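Local structure of DR hemagglutinin structural subunit (Escherichia coli, 1UT1) at the interface of chains A and B. The protein mediates adherence of uropathogenic Escherichia coli to the upper urinary tract as a fimbrial adhesin that binds the Dr blood group antigen. Coordinates in Å, arbitrary orientation; residue numbers count along the deposited sequence, not the author numbering. Chains: chain A/B, DR hemagglutinin structural subunit.

Contact 1: the interface of chains A and B. Residues chain A 31-33; chain B 17-18, 53-54, 67, 141-142.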
loop_
_atom_site.group_PDB
_atom_site.type_symbol
_atom_site.label_atom_id
_atom_site.label_comp_id
_atom_site.label_asym_id
_atom_site.label_seq_id
_atom_site.Cartn_x
_atom_site.Cartn_y
_atom_site.Cartn_z
ATOM N N ARG A 31 -1.316 -4.185 19.880
ATOM C CA ARG A 31 -0.688 -4.378 18.560
ATOM C C ARG A 31 -1.477 -5.449 17.833
ATOM O O ARG A 31 -1.731 -6.514 18.370
ATOM C CB ARG A 31 0.805 -4.821 18.693
ATOM C CG ARG A 31 1.676 -3.953 19.598
ATOM C CD ARG A 31 2.001 -2.619 18.948
ATOM N NE ARG A 31 3.262 -2.641 18.209
ATOM C CZ ARG A 31 4.342 -1.945 18.552
ATOM N NH1 ARG A 31 4.334 -1.200 19.649
ATOM N NH2 ARG A 31 5.437 -2.007 17.806
ATOM N N VAL A 32 -1.932 -5.120 16.634
ATOM C CA VAL A 32 -2.711 -6.034 15.827
ATOM C C VAL A 32 -1.959 -6.304 14.532
ATOM O O VAL A 32 -1.626 -5.375 13.789
ATOM C CB VAL A 32 -4.069 -5.429 15.494
ATOM C CG1 VAL A 32 -4.932 -6.421 14.658
ATOM C CG2 VAL A 32 -4.781 -5.007 16.788
ATOM N N GLY A 33 -1.695 -7.579 14.269
ATOM C CA GLY A 33 -1.051 -7.982 13.026
ATOM C C GLY A 33 0.436 -7.741 13.053
ATOM O O GLY A 33 1.054 -7.627 14.108
ATOM N N THR B 17 -3.070 -1.496 13.464
ATOM C CA THR B 17 -4.159 -2.008 12.631
ATOM C C THR B 17 -3.660 -3.177 11.792
ATOM O O THR B 17 -2.593 -3.117 11.197
ATOM C CB THR B 17 -4.641 -0.877 11.660
ATOM O OG1 THR B 17 -5.170 0.217 12.421
ATOM C CG2 THR B 17 -5.731 -1.394 10.653
ATOM N N GLY B 18 -4.439 -4.245 11.770
ATOM C CA GLY B 18 -4.113 -5.418 10.989
ATOM C C GLY B 18 -5.179 -5.557 9.895
ATOM O O GLY B 18 -6.356 -5.365 10.147
ATOM N N VAL B 53 -5.093 -13.432 12.916
ATOM C CA VAL B 53 -4.639 -12.080 13.231
ATOM C C VAL B 53 -3.971 -12.112 14.617
ATOM O O VAL B 53 -4.590 -12.508 15.615
ATOM C CB VAL B 53 -5.828 -11.106 13.265
ATOM C CG1 VAL B 53 -5.354 -9.662 13.648
ATOM C CG2 VAL B 53 -6.524 -11.109 11.903
ATOM N N THR B 54 -2.703 -11.749 14.676
ATOM C CA THR B 54 -2.007 -11.797 15.963
ATOM C C THR B 54 -2.331 -10.537 16.766
ATOM O O THR B 54 -2.449 -9.452 16.209
ATOM C CB THR B 54 -0.469 -11.919 15.793
ATOM O OG1 THR B 54 -0.001 -10.821 15.022
ATOM C CG2 THR B 54 -0.094 -13.221 15.096
ATOM N N LEU B 67 -10.729 -4.865 19.782
ATOM C CA LEU B 67 -10.443 -4.650 18.346
ATOM C C LEU B 67 -11.658 -3.976 17.733
ATOM O O LEU B 67 -12.784 -4.373 18.024
ATOM C CB LEU B 67 -10.204 -5.980 17.620
ATOM C CG LEU B 67 -9.026 -6.855 18.064
ATOM C CD1 LEU B 67 -7.717 -6.173 17.840
ATOM C CD2 LEU B 67 -9.179 -7.288 19.484
ATOM N N LEU B 141 -8.846 -4.378 11.262
ATOM C CA LEU B 141 -9.108 -4.348 12.720
ATOM C C LEU B 141 -8.087 -3.485 13.401
ATOM O O LEU B 141 -6.899 -3.667 13.186
ATOM C CB LEU B 141 -9.012 -5.748 13.310
ATOM C CG LEU B 141 -10.069 -6.711 12.730
ATOM C CD1 LEU B 141 -9.733 -8.160 13.126
ATOM C CD2 LEU B 141 -11.456 -6.285 13.259
ATOM N N THR B 142 -8.555 -2.564 14.252
ATOM C CA THR B 142 -7.662 -1.656 14.969
ATOM C C THR B 142 -7.692 -1.943 16.474
ATOM O O THR B 142 -8.781 -2.075 17.067
ATOM C CB THR B 142 -8.093 -0.203 14.694
ATOM O OG1 THR B 142 -7.895 0.073 13.288
ATOM C CG2 THR B 142 -7.298 0.808 15.570
HETATM O O HOH W 1 -0.049 -4.165 11.921
#
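A:Val32 enters chain B with its two methyl branches directed at different walls of an apolar pocket. CG1 lies anti to the backbone N (chi1 -178°), and this single setting assigns one branch to each wall. CG1 meets B:Val53 methyl to methyl, with its CG1 3.4 Å from B:Val53 CG1. CG2 meets the tip of B:Leu67, with A:Val32 CG2 3.3 Å from B:Leu67 CD1. In both pairs the side chains cross obliquely, so terminal methyls do the touching and the chains do not run alongside one another. Both separations are shorter than usual van der Waals contact, evidence of a tightly packed branch point. B:Gly18 closes another side through its backbone, its CA being 3.9 Å from A:Val32 CG1.

Polar groups hold the backbone around this apolar insert. A:Gly33 N donates to B:Thr54 O over 2.8 Å. On the B:Thr17 side a water bridges two carbonyl oxygens, which as acceptors cannot bond each other directly: its O is 2.7 Å from A:Val32 O and 2.8 Å from B:Thr17 O. In a second shell, the hydroxyls of B:Thr17 and B:Thr142 are hydrogen-bonded to each other, OG1 to OG1, which ties strand 16-25 to strand 135-146 beside the pocket.

The site takes in the end of chain A strand 29-32 and the first loop residue after it. In chain B it draws on strands 16-25, 49-58, 64-69 and 135-146, so the valine reaches between strands into the interior of the partner's immunoglobulin-like fold.

Contact 2: the interface of chains A and B. Residues chain A 26, 28-30; chain B 14, 58-60, 63, 144-145.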
loop_
_atom_site.group_PDB
_atom_site.type_symbol
_atom_site.label_atom_id
_atom_site.label_comp_id
_atom_site.label_asym_id
_atom_site.label_seq_id
_atom_site.Cartn_x
_atom_site.Cartn_y
_atom_site.Cartn_z
ATOM N N GLU A 26 -1.948 5.102 23.374
ATOM C CA GLU A 26 -1.938 5.400 24.804
ATOM C C GLU A 26 -1.017 4.357 25.467
ATOM O O GLU A 26 -0.468 3.496 24.789
ATOM C CB GLU A 26 -3.351 5.280 25.381
ATOM C CG GLU A 26 -4.308 6.323 24.902
ATOM C CD GLU A 26 -5.535 6.408 25.777
ATOM O OE1 GLU A 26 -5.663 5.578 26.699
ATOM O OE2 GLU A 26 -6.394 7.270 25.506
ATOM N N CYS A 28 -1.904 1.797 27.369
ATOM C CA CYS A 28 -2.494 0.456 27.090
ATOM C C CYS A 28 -2.524 0.382 25.576
ATOM O O CYS A 28 -3.226 1.159 24.930
ATOM C CB CYS A 28 -3.915 0.358 27.639
ATOM S SG CYS A 28 -4.905 -1.083 27.040
ATOM N N GLN A 29 -1.608 -0.409 25.031
ATOM C CA GLN A 29 -1.319 -0.427 23.598
ATOM C C GLN A 29 -1.613 -1.821 23.063
ATOM O O GLN A 29 -1.020 -2.790 23.521
ATOM C CB GLN A 29 0.177 -0.114 23.435
ATOM C CG GLN A 29 0.705 -0.083 22.018
ATOM C CD GLN A 29 2.211 0.175 21.987
ATOM O OE1 GLN A 29 2.989 -0.741 22.201
ATOM N NE2 GLN A 29 2.616 1.456 21.828
ATOM N N VAL A 30 -2.465 -1.915 22.034
ATOM C CA VAL A 30 -2.835 -3.223 21.498
ATOM C C VAL A 30 -2.351 -3.363 20.065
ATOM O O VAL A 30 -2.880 -2.695 19.157
ATOM C CB VAL A 30 -4.336 -3.407 21.559
ATOM C CG1 VAL A 30 -4.713 -4.796 21.064
ATOM C CG2 VAL A 30 -4.841 -3.163 23.047
ATOM N N SER B 14 -6.152 2.656 20.441
ATOM C CA SER B 14 -4.841 2.734 21.064
ATOM C C SER B 14 -4.086 1.495 20.708
ATOM O O SER B 14 -4.164 0.489 21.400
ATOM C CB SER B 14 -4.959 2.858 22.587
ATOM O OG SER B 14 -3.652 2.891 23.146
ATOM N N LEU B 58 -0.074 -4.586 25.682
ATOM C CA LEU B 58 0.840 -4.277 26.778
ATOM C C LEU B 58 0.356 -2.985 27.459
ATOM O O LEU B 58 -0.277 -2.143 26.809
ATOM C CB LEU B 58 2.283 -4.158 26.267
ATOM C CG LEU B 58 2.799 -2.829 25.730
ATOM C CD1 LEU B 58 3.621 -2.111 26.831
ATOM C CD2 LEU B 58 3.668 -3.072 24.494
ATOM N N GLY B 59 0.529 -2.899 28.787
ATOM C CA GLY B 59 0.083 -1.729 29.548
ATOM C C GLY B 59 -1.413 -1.771 29.853
ATOM O O GLY B 59 -2.010 -0.746 30.200
ATOM N N CYS B 60 -2.035 -2.931 29.632
ATOM C CA CYS B 60 -3.497 -3.048 29.727
ATOM C C CYS B 60 -3.986 -3.828 30.949
ATOM O O CYS B 60 -5.080 -4.390 30.947
ATOM C CB CYS B 60 -4.072 -3.671 28.440
ATOM S SG CYS B 60 -3.671 -2.699 26.946
ATOM N N ARG B 63 -7.424 -2.680 31.812
ATOM C CA ARG B 63 -8.357 -2.323 30.738
ATOM C C ARG B 63 -8.748 -3.578 29.975
ATOM O O ARG B 63 -8.005 -4.568 29.976
ATOM C CB ARG B 63 -7.714 -1.333 29.771
ATOM C CG ARG B 63 -7.122 -0.066 30.440
ATOM C CD ARG B 63 -8.160 0.987 30.731
ATOM N NE ARG B 63 -7.528 2.293 30.965
ATOM C CZ ARG B 63 -8.185 3.447 31.043
ATOM N NH1 ARG B 63 -7.519 4.581 31.236
ATOM N NH2 ARG B 63 -9.507 3.471 30.924
ATOM N N GLY B 144 -7.301 -1.377 20.542
ATOM C CA GLY B 144 -7.586 -0.318 21.512
ATOM C C GLY B 144 -8.106 -0.995 22.770
ATOM O O GLY B 144 -7.833 -2.161 23.002
ATOM N N TYR B 145 -8.879 -0.261 23.556
ATOM C CA TYR B 145 -9.481 -0.846 24.739
ATOM C C TYR B 145 -10.887 -0.387 24.955
ATOM O O TYR B 145 -11.320 0.597 24.399
ATOM C CB TYR B 145 -8.628 -0.633 25.980
ATOM C CG TYR B 145 -8.370 0.816 26.309
ATOM C CD1 TYR B 145 -7.235 1.477 25.823
ATOM C CD2 TYR B 145 -9.242 1.515 27.152
ATOM C CE1 TYR B 145 -6.986 2.819 26.174
ATOM C CE2 TYR B 145 -9.015 2.828 27.493
ATOM C CZ TYR B 145 -7.876 3.472 27.030
ATOM O OH TYR B 145 -7.680 4.785 27.382
#
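A:Cys28 is covalently joined to B:Cys60, SG to SG at 2.0 Å, and the side chain of B:Tyr145 passes the A:Cys28 sulfur of this interchain disulfide. Followed outward, the tyrosine meets first sulfur and then carboxylate. Its CB lies 3.9 Å from A:Cys28 SG. With CG between the backbone N and the carbonyl carbon (chi1 59°), the ring continues past the same sulfur, and CD1 comes to 3.7 Å from A:Cys28 SG. Farther along, at the ring's edge, B:Tyr145 CE1 is 3.9 Å from A:Glu26 CD, the carboxylate carbon, which lies in the ring plane. Carboxylate and ring planes are 58° apart, the two side chains crossing at about a right angle. At the tip the phenol OH is modelled too close to A:Glu26 OE1 to support a bond assignment.

B:Ser14 grips the segment before the strand through one hydroxyl used in two ways. Its OG donates to A:Cys28 O over 2.5 Å and accepts from A:Glu26 N at 2.8 Å. Backbone bonds then secure the strand on both flanks. A:Gln29 N donates to B:Leu58 O at 2.8 Å, and A:Gln29 O receives B:Leu58 N in return, completing an antiparallel bridge. A:Val30 N donates to B:Ser14 O at 3.0 Å.

These bonds place the start of chain A strand 29-32 between chain B strands 11-14 and 49-58. The disulfide joins the loop residue just before the inserted strand to the loop that follows strand 49-58, while B:Tyr145 approaches from near the end of strand 135-146.

The C-alpha centres of contact 1 and contact 2 are about 12 Å apart, and both lie along one short element, chain A strand 29-32. Contact 2 holds its start and the loop before it, contact 1 its end and the loop beyond. In chain B, strands 49-58 and 135-146 contribute to both. The disulfide and several backbone bonds lie at the start, while the valine's methyl packing lies at the end, an arrangement consistent with a strand exchanged between subunits. The deposited assembly contains three copies; whether the fimbria uses this arrangement cannot be settled from the crystal alone.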